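Local coordinates for glycosyl hydrolases family 31 family protein (Aspergillus niger, PDB 6DRU) that hydrolyses terminal non-reducing alpha-D-xylose residues, liberating alpha-xylose from the non-reducing terminal glucose of xyloglucan oligosaccharides, at residues P179-M182 with A188-W191; Q148-G153 with G226-L231; G25-R30 with Q232-A237; S174-P179 with T508-W513. All blocks are in the same frame, centred on the assembly; numbering follows the deposited sequence.

Contacts 1, 2 and 4 are buried; contact 3, between 25-30 and 232-237, is only partly so. Contact 1 is the hairpin of strands 176-183 and 187-191, held by backbone hydrogen bonds and apolar side chains. Contacts 2 and 3 both lean on helix 228-239: its first turn brings Tyr228 to Tyr150 on the edge strand 149-151, while its middle sends Arg234 to a turn ahead of strand 28-35. Contact 4 shares Pro179 with contact 1 and carries strand 176-183 against a loop of the catalytic barrel. The chemistry follows: aromatic and aliphatic packing in the three buried contacts, a salt bridge in contact 3.

Contact 1: P179-M182 with A188-W191; sequences PVFM and AFIW
Residues 179-182 and 188-191 run antiparallel, their axes 4.9 Å apart and at 176° to each other. Phe181 and Phe189 form a hydrogen-bonded pair: Phe189 N gives to Phe181 O at 3.0 Å, and Phe181 N gives back to Phe189 O at 3.2 Å. A third bond, from Trp191 N to Pro179 O, spans 3.0 Å and is almost straight. Val180 with Ile190 and Met182 with Ala188 are the non-hydrogen-bonded pairs. This is a beta hairpin inside the large mixed sheet of the N-terminal beta-sandwich part of the enzyme, and the sheet's two sides carry different side chains. On one lie Val180, Ile190, Met182 and Ala188, facing helix 228-239; Val180 CG2 rests beside Ile190 CG2 at 3.9 Å, the two side chains pointing the same way. On the other lie the phenylalanines. Phe181 has CG between its backbone N and carbonyl carbon (chi1 73°), which swings the ring across to Phe189 and sets CE2 3.4 Å from Phe189 CB. The ring of Phe189 instead leads off toward Phe208 and Tyr218. The two planes are inclined by only 28°, but slid apart with little overlap. At the end of the pairing Pro179 CB touches Trp191 CB at 3.5 Å, and Pro179 CG lies at the edge of the indole, near its plane.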
loop_
_atom_site.group_PDB
_atom_site.type_symbol
_atom_site.label_atom_id
_atom_site.label_comp_id
_atom_site.label_asym_id
_atom_site.label_seq_id
_atom_site.Cartn_x
_atom_site.Cartn_y
_atom_site.Cartn_z
ATOM N N PRO A 179 -0.620 23.772 -11.774
ATOM C CA PRO A 179 0.734 23.715 -12.354
ATOM C C PRO A 179 0.801 24.307 -13.761
ATOM O O PRO A 179 1.077 23.620 -14.749
ATOM C CB PRO A 179 1.034 22.212 -12.327
ATOM C CG PRO A 179 -0.300 21.577 -12.524
ATOM C CD PRO A 179 -1.298 22.465 -11.820
ATOM N N VAL A 180 0.547 25.610 -13.854
ATOM C CA VAL A 180 0.727 26.382 -15.079
ATOM C C VAL A 180 1.516 27.625 -14.694
ATOM O O VAL A 180 1.019 28.467 -13.936
ATOM C CB VAL A 180 -0.609 26.765 -15.733
ATOM C CG1 VAL A 180 -0.376 27.723 -16.892
ATOM C CG2 VAL A 180 -1.348 25.524 -16.203
ATOM N N PHE A 181 2.743 27.743 -15.199
ATOM C CA PHE A 181 3.595 28.856 -14.813
ATOM C C PHE A 181 4.357 29.390 -16.015
ATOM O O PHE A 181 4.592 28.676 -16.993
ATOM C CB PHE A 181 4.582 28.456 -13.703
ATOM C CG PHE A 181 5.701 27.558 -14.161
ATOM C CD1 PHE A 181 6.915 28.092 -14.573
ATOM C CD2 PHE A 181 5.555 26.182 -14.148
ATOM C CE1 PHE A 181 7.950 27.270 -14.983
ATOM C CE2 PHE A 181 6.588 25.357 -14.551
ATOM C CZ PHE A 181 7.786 25.902 -14.972
ATOM N N MET A 182 4.735 30.663 -15.926
ATOM C CA MET A 182 5.630 31.305 -16.879
ATOM C C MET A 182 6.975 31.556 -16.214
ATOM O O MET A 182 7.041 31.860 -15.019
ATOM C CB MET A 182 5.061 32.635 -17.380
ATOM C CG MET A 182 3.732 32.542 -18.101
ATOM S SD MET A 182 3.213 34.158 -18.714
ATOM C CE MET A 182 3.298 35.138 -17.216
ATOM N N ALA A 188 6.732 28.916 -21.062
ATOM C CA ALA A 188 5.670 28.516 -20.157
ATOM C C ALA A 188 5.596 26.995 -20.120
ATOM O O ALA A 188 6.063 26.309 -21.033
ATOM C CB ALA A 188 4.319 29.111 -20.575
ATOM N N PHE A 189 4.995 26.475 -19.052
ATOM C CA PHE A 189 4.995 25.044 -18.779
ATOM C C PHE A 189 3.655 24.650 -18.179
ATOM O O PHE A 189 3.148 25.334 -17.285
ATOM C CB PHE A 189 6.147 24.685 -17.829
ATOM C CG PHE A 189 6.356 23.207 -17.634
ATOM C CD1 PHE A 189 5.622 22.505 -16.691
ATOM C CD2 PHE A 189 7.309 22.526 -18.373
ATOM C CE1 PHE A 189 5.820 21.150 -16.502
ATOM C CE2 PHE A 189 7.514 21.171 -18.187
ATOM C CZ PHE A 189 6.769 20.482 -17.251
ATOM N N ILE A 190 3.087 23.551 -18.672
ATOM C CA ILE A 190 1.808 23.034 -18.198
ATOM C C ILE A 190 2.001 21.580 -17.795
ATOM O O ILE A 190 2.351 20.742 -18.633
ATOM C CB ILE A 190 0.706 23.148 -19.263
ATOM C CG1 ILE A 190 0.547 24.596 -19.720
ATOM C CG2 ILE A 190 -0.614 22.611 -18.723
ATOM C CD1 ILE A 190 -0.460 24.771 -20.837
ATOM N N TRP A 191 1.773 21.284 -16.517
ATOM C CA TRP A 191 1.786 19.916 -15.998
ATOM C C TRP A 191 0.362 19.386 -16.114
ATOM O O TRP A 191 -0.459 19.537 -15.207
ATOM C CB TRP A 191 2.314 19.909 -14.568
ATOM C CG TRP A 191 2.412 18.576 -13.875
ATOM C CD1 TRP A 191 1.580 18.098 -12.904
ATOM C CD2 TRP A 191 3.423 17.574 -14.062
ATOM N NE1 TRP A 191 1.998 16.859 -12.485
ATOM C CE2 TRP A 191 3.126 16.514 -13.180
ATOM C CE3 TRP A 191 4.542 17.466 -14.893
ATOM C CZ2 TRP A 191 3.905 15.362 -13.110
ATOM C CZ3 TRP A 191 5.316 16.319 -14.820
ATOM C CH2 TRP A 191 4.994 15.284 -13.933
#

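Contact 2: Q148-G153 with G226-L231; sequences QIYGTG and GDYDTL
Tyr150, on the short strand 149-151, and Tyr228, in the first turn of helix 228-239, have CA atoms 10.5 Å apart, and the gap between the two backbones is bridged by their side chains alone. Each aims its CB at the other segment. The rings meet obliquely, with centroids 5.9 Å apart and planes at 58°. The CE2 and OH atoms of Tyr228 come to the edge of the Tyr150 ring, its CE2 close to the Tyr150 plane and 3.8 Å from Tyr150 CE2, its OH 3.6 Å from that same carbon. The hydroxyl of Tyr228 finds its polar partner elsewhere, in a hydrogen bond with Glu622 OE2. Just ahead of Tyr228 the helix is capped by Asp227, the N-cap residue, whose OD1 takes the backbone N-H of Thr230 at 3.0 Å and also the hydroxyl OG1 of Thr230, both from the same face of the carboxylate. Around the tyrosine pair, Tyr618 stacks on Tyr150 and meets Tyr228 edge-to-face, Val632 of helix 628-633 touches Tyr150, and the side chain of Met182, rising from the adjacent strand 176-183 on the face toward the helix, packs on Tyr228.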
loop_
_atom_site.group_PDB
_atom_site.type_symbol
_atom_site.label_atom_id
_atom_site.label_comp_id
_atom_site.label_asym_id
_atom_site.label_seq_id
_atom_site.Cartn_x
_atom_site.Cartn_y
_atom_site.Cartn_z
ATOM N N GLN A 148 12.828 33.209 -12.422
ATOM C CA GLN A 148 11.620 33.722 -11.796
ATOM C C GLN A 148 10.416 32.946 -12.309
ATOM O O GLN A 148 10.298 32.691 -13.511
ATOM C CB GLN A 148 11.446 35.220 -12.072
ATOM C CG GLN A 148 12.550 36.084 -11.488
ATOM C CD GLN A 148 12.279 37.566 -11.653
ATOM O OE1 GLN A 148 11.126 37.997 -11.707
ATOM N NE2 GLN A 148 13.342 38.353 -11.744
ATOM N N ILE A 149 9.528 32.570 -11.394
ATOM C CA ILE A 149 8.366 31.745 -11.705
ATOM C C ILE A 149 7.112 32.550 -11.392
ATOM O O ILE A 149 6.942 33.026 -10.263
ATOM C CB ILE A 149 8.377 30.426 -10.919
ATOM C CG1 ILE A 149 9.684 29.666 -11.165
ATOM C CG2 ILE A 149 7.176 29.578 -11.289
ATOM C CD1 ILE A 149 9.962 29.384 -12.623
ATOM N N TYR A 150 6.237 32.694 -12.384
ATOM C CA TYR A 150 4.981 33.414 -12.238
ATOM C C TYR A 150 3.814 32.473 -12.497
ATOM O O TYR A 150 3.859 31.656 -13.422
ATOM C CB TYR A 150 4.901 34.602 -13.203
ATOM C CG TYR A 150 6.144 35.460 -13.241
ATOM C CD1 TYR A 150 6.745 35.897 -12.069
ATOM C CD2 TYR A 150 6.718 35.830 -14.451
ATOM C CE1 TYR A 150 7.882 36.680 -12.101
ATOM C CE2 TYR A 150 7.855 36.614 -14.492
ATOM C CZ TYR A 150 8.433 37.037 -13.315
ATOM O OH TYR A 150 9.565 37.817 -13.354
ATOM N N GLY A 151 2.763 32.602 -11.689
ATOM C CA GLY A 151 1.576 31.785 -11.857
ATOM C C GLY A 151 1.362 30.792 -10.735
ATOM O O GLY A 151 1.289 31.175 -9.563
ATOM N N THR A 152 1.251 29.510 -11.095
ATOM C CA THR A 152 1.069 28.394 -10.162
ATOM C C THR A 152 -0.261 28.455 -9.409
ATOM O O THR A 152 -0.419 27.800 -8.373
ATOM C CB THR A 152 2.232 28.294 -9.163
ATOM O OG1 THR A 152 2.133 29.344 -8.192
ATOM C CG2 THR A 152 3.573 28.394 -9.880
ATOM N N GLY A 153 -1.229 29.215 -9.905
ATOM C CA GLY A 153 -2.513 29.326 -9.239
ATOM C C GLY A 153 -2.558 30.468 -8.240
ATOM O O GLY A 153 -1.799 31.438 -8.310
ATOM N N GLY A 226 10.804 38.829 -22.397
ATOM C CA GLY A 226 10.007 40.015 -22.173
ATOM C C GLY A 226 8.629 39.986 -22.794
ATOM O O GLY A 226 7.804 40.851 -22.471
ATOM N N ASP A 227 8.345 39.016 -23.658
ATOM C CA ASP A 227 7.092 38.976 -24.407
ATOM C C ASP A 227 6.130 37.994 -23.734
ATOM O O ASP A 227 5.878 36.883 -24.205
ATOM C CB ASP A 227 7.370 38.608 -25.863
ATOM C CG ASP A 227 6.155 38.761 -26.752
ATOM O OD1 ASP A 227 5.027 38.511 -26.278
ATOM O OD2 ASP A 227 6.334 39.134 -27.932
ATOM N N TYR A 228 5.584 38.441 -22.601
ATOM C CA TYR A 228 4.676 37.607 -21.822
ATOM C C TYR A 228 3.277 37.542 -22.414
ATOM O O TYR A 228 2.553 36.576 -22.150
ATOM C CB TYR A 228 4.594 38.120 -20.383
ATOM C CG TYR A 228 5.896 38.011 -19.627
ATOM C CD1 TYR A 228 6.805 39.062 -19.611
ATOM C CD2 TYR A 228 6.223 36.851 -18.937
ATOM C CE1 TYR A 228 8.000 38.961 -18.924
ATOM C CE2 TYR A 228 7.415 36.741 -18.247
ATOM C CZ TYR A 228 8.301 37.799 -18.245
ATOM O OH TYR A 228 9.489 37.695 -17.559
ATOM N N ASP A 229 2.881 38.542 -23.204
ATOM C CA ASP A 229 1.567 38.503 -23.834
ATOM C C ASP A 229 1.457 37.337 -24.805
ATOM O O ASP A 229 0.370 36.775 -24.981
ATOM C CB ASP A 229 1.285 39.827 -24.544
ATOM C CG ASP A 229 1.071 40.973 -23.575
ATOM O OD1 ASP A 229 0.499 40.730 -22.490
ATOM O OD2 ASP A 229 1.476 42.111 -23.893
ATOM N N THR A 230 2.568 36.959 -25.440
ATOM C CA THR A 230 2.552 35.803 -26.327
ATOM C C THR A 230 2.454 34.506 -25.535
ATOM O O THR A 230 1.731 33.584 -25.932
ATOM C CB THR A 230 3.796 35.797 -27.214
ATOM O OG1 THR A 230 3.812 36.982 -28.019
ATOM C CG2 THR A 230 3.800 34.579 -28.123
ATOM N N LEU A 231 3.174 34.415 -24.414
ATOM C CA LEU A 231 3.069 33.239 -23.555
ATOM C C LEU A 231 1.625 32.993 -23.136
ATOM O O LEU A 231 1.129 31.862 -23.210
ATOM C CB LEU A 231 3.968 33.399 -22.328
ATOM C CG LEU A 231 5.464 33.173 -22.533
ATOM C CD1 LEU A 231 6.223 33.429 -21.242
ATOM C CD2 LEU A 231 5.720 31.758 -23.028
#

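Contact 3: G25-R30 with Q232-A237; sequences GYDGFR and QQRISA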
loop_
_atom_site.group_PDB
_atom_site.type_symbol
_atom_site.label_atom_id
_atom_site.label_comp_id
_atom_site.label_asym_id
_atom_site.label_seq_id
_atom_site.Cartn_x
_atom_site.Cartn_y
_atom_site.Cartn_z
ATOM N N GLY A 25 0.958 23.003 -31.178
ATOM C CA GLY A 25 0.707 24.423 -31.292
ATOM C C GLY A 25 1.933 25.197 -31.760
ATOM O O GLY A 25 2.955 24.642 -32.167
ATOM N N TYR A 26 1.804 26.520 -31.693
ATOM C CA TYR A 26 2.897 27.404 -32.072
ATOM C C TYR A 26 3.992 27.354 -31.014
ATOM O O TYR A 26 3.731 27.597 -29.831
ATOM C CB TYR A 26 2.392 28.833 -32.248
ATOM C CG TYR A 26 1.538 29.049 -33.477
ATOM C CD1 TYR A 26 1.915 28.533 -34.709
ATOM C CD2 TYR A 26 0.358 29.779 -33.407
ATOM C CE1 TYR A 26 1.140 28.731 -35.834
ATOM C CE2 TYR A 26 -0.424 29.982 -34.527
ATOM C CZ TYR A 26 -0.028 29.456 -35.738
ATOM O OH TYR A 26 -0.800 29.652 -36.860
ATOM N N ASP A 27 5.215 27.038 -31.443
ATOM C CA ASP A 27 6.400 27.083 -30.583
ATOM C C ASP A 27 6.237 26.211 -29.339
ATOM O O ASP A 27 6.667 26.579 -28.246
ATOM C CB ASP A 27 6.728 28.523 -30.179
ATOM C CG ASP A 27 6.478 29.520 -31.295
ATOM O OD1 ASP A 27 7.185 29.461 -32.322
ATOM O OD2 ASP A 27 5.574 30.370 -31.137
ATOM N N GLY A 28 5.631 25.042 -29.501
ATOM C CA GLY A 28 5.355 24.180 -28.368
ATOM C C GLY A 28 5.650 22.725 -28.663
ATOM O O GLY A 28 5.564 22.267 -29.804
ATOM N N PHE A 29 6.012 22.001 -27.605
ATOM C CA PHE A 29 6.176 20.555 -27.641
ATOM C C PHE A 29 5.321 19.926 -26.551
ATOM O O PHE A 29 5.179 20.488 -25.460
ATOM C CB PHE A 29 7.640 20.143 -27.454
ATOM C CG PHE A 29 8.452 20.209 -28.715
ATOM C CD1 PHE A 29 8.107 19.445 -29.816
ATOM C CD2 PHE A 29 9.564 21.031 -28.796
ATOM C CE1 PHE A 29 8.853 19.502 -30.980
ATOM C CE2 PHE A 29 10.315 21.091 -29.956
ATOM C CZ PHE A 29 9.958 20.325 -31.049
ATOM N N ARG A 30 4.745 18.766 -26.852
ATOM C CA ARG A 30 3.996 17.980 -25.881
ATOM C C ARG A 30 4.737 16.678 -25.617
ATOM O O ARG A 30 5.082 15.955 -26.557
ATOM C CB ARG A 30 2.578 17.690 -26.375
ATOM C CG ARG A 30 1.739 16.930 -25.365
ATOM C CD ARG A 30 0.390 16.535 -25.935
ATOM N NE ARG A 30 -0.510 16.067 -24.887
ATOM C CZ ARG A 30 -1.691 15.502 -25.113
ATOM N NH1 ARG A 30 -2.118 15.327 -26.356
ATOM N NH2 ARG A 30 -2.444 15.108 -24.094
ATOM N N GLN A 232 0.928 34.047 -22.705
ATOM C CA GLN A 232 -0.479 33.902 -22.347
ATOM C C GLN A 232 -1.339 33.595 -23.566
ATOM O O GLN A 232 -2.373 32.931 -23.440
ATOM C CB GLN A 232 -0.980 35.164 -21.645
ATOM C CG GLN A 232 -0.411 35.358 -20.252
ATOM C CD GLN A 232 -0.799 34.237 -19.307
ATOM O OE1 GLN A 232 -1.952 33.806 -19.278
ATOM N NE2 GLN A 232 0.165 33.758 -18.529
ATOM N N GLN A 233 -0.935 34.070 -24.747
ATOM C CA GLN A 233 -1.652 33.707 -25.965
ATOM C C GLN A 233 -1.525 32.215 -26.247
ATOM O O GLN A 233 -2.480 31.579 -26.708
ATOM C CB GLN A 233 -1.128 34.518 -27.148
ATOM C CG GLN A 233 -2.139 34.720 -28.268
ATOM C CD GLN A 233 -1.494 35.230 -29.543
ATOM O OE1 GLN A 233 -0.630 36.104 -29.508
ATOM N NE2 GLN A 233 -1.919 34.688 -30.678
ATOM N N ARG A 234 -0.350 31.642 -25.971
ATOM C CA ARG A 234 -0.134 30.217 -26.195
ATOM C C ARG A 234 -0.806 29.368 -25.122
ATOM O O ARG A 234 -1.370 28.312 -25.431
ATOM C CB ARG A 234 1.363 29.921 -26.246
ATOM C CG ARG A 234 2.129 30.744 -27.269
ATOM C CD ARG A 234 1.948 30.203 -28.676
ATOM N NE ARG A 234 2.743 30.945 -29.650
ATOM C CZ ARG A 234 2.269 31.928 -30.409
ATOM N NH1 ARG A 234 0.999 32.294 -30.308
ATOM N NH2 ARG A 234 3.065 32.546 -31.271
ATOM N N ILE A 235 -0.752 29.810 -23.863
ATOM C CA ILE A 235 -1.372 29.055 -22.777
ATOM C C ILE A 235 -2.877 28.962 -22.993
ATOM O O ILE A 235 -3.480 27.892 -22.846
ATOM C CB ILE A 235 -1.036 29.694 -21.418
ATOM C CG1 ILE A 235 0.458 29.567 -21.114
ATOM C CG2 ILE A 235 -1.859 29.060 -20.306
ATOM C CD1 ILE A 235 0.908 30.385 -19.921
ATOM N N SER A 236 -3.505 30.084 -23.351
ATOM C CA SER A 236 -4.946 30.089 -23.583
ATOM C C SER A 236 -5.320 29.258 -24.802
ATOM O O SER A 236 -6.384 28.630 -24.819
ATOM C CB SER A 236 -5.448 31.524 -23.741
ATOM O OG SER A 236 -4.775 32.188 -24.798
ATOM N N ALA A 237 -4.468 29.239 -25.830
ATOM C CA ALA A 237 -4.719 28.376 -26.977
ATOM C C ALA A 237 -4.591 26.902 -26.621
ATOM O O ALA A 237 -5.172 26.056 -27.308
ATOM C CB ALA A 237 -3.764 28.718 -28.119
#
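Arg234 reaches from helix 228-239 to Tyr26 and Asp27, the two central residues of a type II beta turn, Gly25 to Gly28, that leads into strand 28-35 of the large mixed sheet. Its guanidinium offers a face to Tyr26 and an edge to Asp27. Tyr26 lies over a face: CB sits 3.3 Å above the guanidinium plane, offset toward the rim, with Arg234 NE as its closest atom at 3.4 Å. The phenol ring does not lie flat on the cation; the two planes are 57° apart, and beyond CB the ring leads away from the helix, its CD2 still 4.0 Å from Arg234 NH1. Asp27, by contrast, comes to the edge. Its carboxylate is turned nearly into the guanidinium plane, and OD2 receives Arg234 NE on its anti side in a salt bridge, with a weaker, longer bond from NH2 to the same oxygen. A bend about the CB-CG bond of the arginine (chi2 -78°) carries NE over the turn, where CD passes 3.4 Å from Tyr26 O. On the way, the Arg234 side chain also packs on Val221 of strand 216-222, which neighbours strand 28-35 in the sheet. The carboxylate of Asp27, which is buried, thus has a partner for each oxygen: Arg234 NE for OD2, at 3.2 Å, and the backbone N of Asn80 for OD1.

Contact 4: S174-P179 with T508-W513; sequences SYIPTP and TGWGWW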
loop_
_atom_site.group_PDB
_atom_site.type_symbol
_atom_site.label_atom_id
_atom_site.label_comp_id
_atom_site.label_asym_id
_atom_site.label_seq_id
_atom_site.Cartn_x
_atom_site.Cartn_y
_atom_site.Cartn_z
ATOM N N SER A 174 -9.132 29.247 -0.316
ATOM C CA SER A 174 -8.256 30.328 -0.790
ATOM C C SER A 174 -6.970 29.820 -1.431
ATOM O O SER A 174 -6.082 30.632 -1.731
ATOM C CB SER A 174 -7.888 31.314 0.323
ATOM O OG SER A 174 -6.826 30.806 1.112
ATOM N N TYR A 175 -6.838 28.515 -1.661
ATOM C CA TYR A 175 -5.594 27.912 -2.137
ATOM C C TYR A 175 -5.927 27.010 -3.323
ATOM O O TYR A 175 -6.429 25.897 -3.139
ATOM C CB TYR A 175 -4.914 27.137 -1.011
ATOM C CG TYR A 175 -3.543 26.582 -1.329
ATOM C CD1 TYR A 175 -2.422 27.402 -1.334
ATOM C CD2 TYR A 175 -3.368 25.234 -1.601
ATOM C CE1 TYR A 175 -1.165 26.894 -1.612
ATOM C CE2 TYR A 175 -2.117 24.718 -1.883
ATOM C CZ TYR A 175 -1.020 25.550 -1.887
ATOM O OH TYR A 175 0.225 25.035 -2.165
ATOM N N ILE A 176 -5.652 27.488 -4.533
ATOM C CA ILE A 176 -5.945 26.733 -5.750
ATOM C C ILE A 176 -4.646 26.453 -6.495
ATOM O O ILE A 176 -4.336 27.145 -7.475
ATOM C CB ILE A 176 -6.933 27.485 -6.654
ATOM C CG1 ILE A 176 -8.072 28.083 -5.827
ATOM C CG2 ILE A 176 -7.488 26.554 -7.722
ATOM C CD1 ILE A 176 -8.874 29.123 -6.574
ATOM N N PRO A 177 -3.863 25.457 -6.078
ATOM C CA PRO A 177 -2.601 25.172 -6.776
ATOM C C PRO A 177 -2.864 24.624 -8.171
ATOM O O PRO A 177 -3.582 23.636 -8.342
ATOM C CB PRO A 177 -1.925 24.133 -5.875
ATOM C CG PRO A 177 -3.056 23.475 -5.159
ATOM C CD PRO A 177 -4.095 24.538 -4.953
ATOM N N THR A 178 -2.275 25.276 -9.170
ATOM C CA THR A 178 -2.451 24.881 -10.562
ATOM C C THR A 178 -1.102 24.908 -11.270
ATOM O O THR A 178 -0.480 25.971 -11.374
ATOM C CB THR A 178 -3.447 25.806 -11.264
ATOM O OG1 THR A 178 -4.698 25.786 -10.567
ATOM C CG2 THR A 178 -3.670 25.361 -12.702
ATOM N N PRO A 179 -0.620 23.772 -11.774
ATOM C CA PRO A 179 0.734 23.715 -12.354
ATOM C C PRO A 179 0.801 24.307 -13.761
ATOM O O PRO A 179 1.077 23.620 -14.749
ATOM C CB PRO A 179 1.034 22.212 -12.327
ATOM C CG PRO A 179 -0.300 21.577 -12.524
ATOM C CD PRO A 179 -1.298 22.465 -11.820
ATOM N N THR A 508 -1.546 32.347 -14.492
ATOM C CA THR A 508 -2.045 30.991 -14.682
ATOM C C THR A 508 -3.049 30.899 -15.824
ATOM O O THR A 508 -3.329 29.792 -16.301
ATOM C CB THR A 508 -2.677 30.481 -13.380
ATOM O OG1 THR A 508 -1.846 30.845 -12.271
ATOM C CG2 THR A 508 -2.832 28.964 -13.399
ATOM N N GLY A 509 -3.577 32.031 -16.286
ATOM C CA GLY A 509 -4.552 32.059 -17.357
ATOM C C GLY A 509 -5.947 32.457 -16.932
ATOM O O GLY A 509 -6.854 32.450 -17.774
ATOM N N TRP A 510 -6.153 32.809 -15.666
ATOM C CA TRP A 510 -7.471 33.146 -15.143
ATOM C C TRP A 510 -7.637 34.660 -15.151
ATOM O O TRP A 510 -6.875 35.375 -14.491
ATOM C CB TRP A 510 -7.657 32.597 -13.729
ATOM C CG TRP A 510 -7.372 31.133 -13.597
ATOM C CD1 TRP A 510 -7.344 30.204 -14.598
ATOM C CD2 TRP A 510 -7.072 30.428 -12.387
ATOM N NE1 TRP A 510 -7.043 28.965 -14.085
ATOM C CE2 TRP A 510 -6.873 29.076 -12.730
ATOM C CE3 TRP A 510 -6.952 30.810 -11.048
ATOM C CZ2 TRP A 510 -6.562 28.104 -11.782
ATOM C CZ3 TRP A 510 -6.643 29.843 -10.108
ATOM C CH2 TRP A 510 -6.451 28.507 -10.480
ATOM N N GLY A 511 -8.637 35.142 -15.886
ATOM C CA GLY A 511 -8.898 36.566 -15.959
ATOM C C GLY A 511 -10.057 37.002 -15.090
ATOM O O GLY A 511 -10.030 38.090 -14.507
ATOM N N TRP A 512 -11.084 36.157 -14.989
ATOM C CA TRP A 512 -12.278 36.472 -14.205
ATOM C C TRP A 512 -11.973 36.205 -12.732
ATOM O O TRP A 512 -12.288 35.152 -12.173
ATOM C CB TRP A 512 -13.473 35.657 -14.686
ATOM C CG TRP A 512 -13.843 35.854 -16.136
ATOM C CD1 TRP A 512 -13.041 36.322 -17.142
ATOM C CD2 TRP A 512 -15.118 35.590 -16.736
ATOM N NE1 TRP A 512 -13.736 36.359 -18.325
ATOM C CE2 TRP A 512 -15.015 35.916 -18.104
ATOM C CE3 TRP A 512 -16.338 35.108 -16.249
ATOM C CZ2 TRP A 512 -16.083 35.775 -18.989
ATOM C CZ3 TRP A 512 -17.397 34.968 -17.130
ATOM C CH2 TRP A 512 -17.261 35.301 -18.483
ATOM N N TRP A 513 -11.352 37.195 -12.091
ATOM C CA TRP A 513 -10.912 37.084 -10.708
ATOM C C TRP A 513 -11.419 38.281 -9.914
ATOM O O TRP A 513 -11.559 39.385 -10.447
ATOM C CB TRP A 513 -9.385 36.998 -10.622
ATOM C CG TRP A 513 -8.857 36.840 -9.234
ATOM C CD1 TRP A 513 -8.670 35.672 -8.555
ATOM C CD2 TRP A 513 -8.443 37.887 -8.352
ATOM N NE1 TRP A 513 -8.162 35.927 -7.303
ATOM C CE2 TRP A 513 -8.016 37.281 -7.155
ATOM C CE3 TRP A 513 -8.394 39.280 -8.460
ATOM C CZ2 TRP A 513 -7.544 38.020 -6.073
ATOM C CZ3 TRP A 513 -7.927 40.011 -7.386
ATOM C CH2 TRP A 513 -7.504 39.380 -6.211
#
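Ile176 and Thr178, on the first half of strand 176-183, pack on Thr508 and Trp510, where helix 492-508 of the family 31 TIM barrel gives way to a loop. Gly509, with positive phi, ends that helix in a Schellman motif, and Trp510 next along the chain points at the strand. The close-fitting part is small and mostly apolar. Ile176 CG2 meets the benzo end of the indole obliquely, 3.5 Å from Trp510 CH2, and Thr178 OG1 lies at the indole edge, near its plane. The methyls Thr178 CG2 and Thr508 CG2 touch at 3.8 Å. Thr508 CG2 also sits over the rim of one indole face, while its OG1 bonds to Ser504 O and Gly153 N. Elsewhere the segments diverge: past Trp510 the loop swings off from the strand, and at the other end Ser174 packs on Lys119 of the second subunit. The contact thus joins the beta-sandwich to the catalytic barrel, the side chain of Ile176 being about 10 Å from that of the active-site Asp395. With OG1 of Thr178 anti to its own carbonyl carbon (chi1 -57°), the oxygen comes closer to Trp510 CZ2, at 3.2 Å, than the methyl CG2 does, at 4.1 Å.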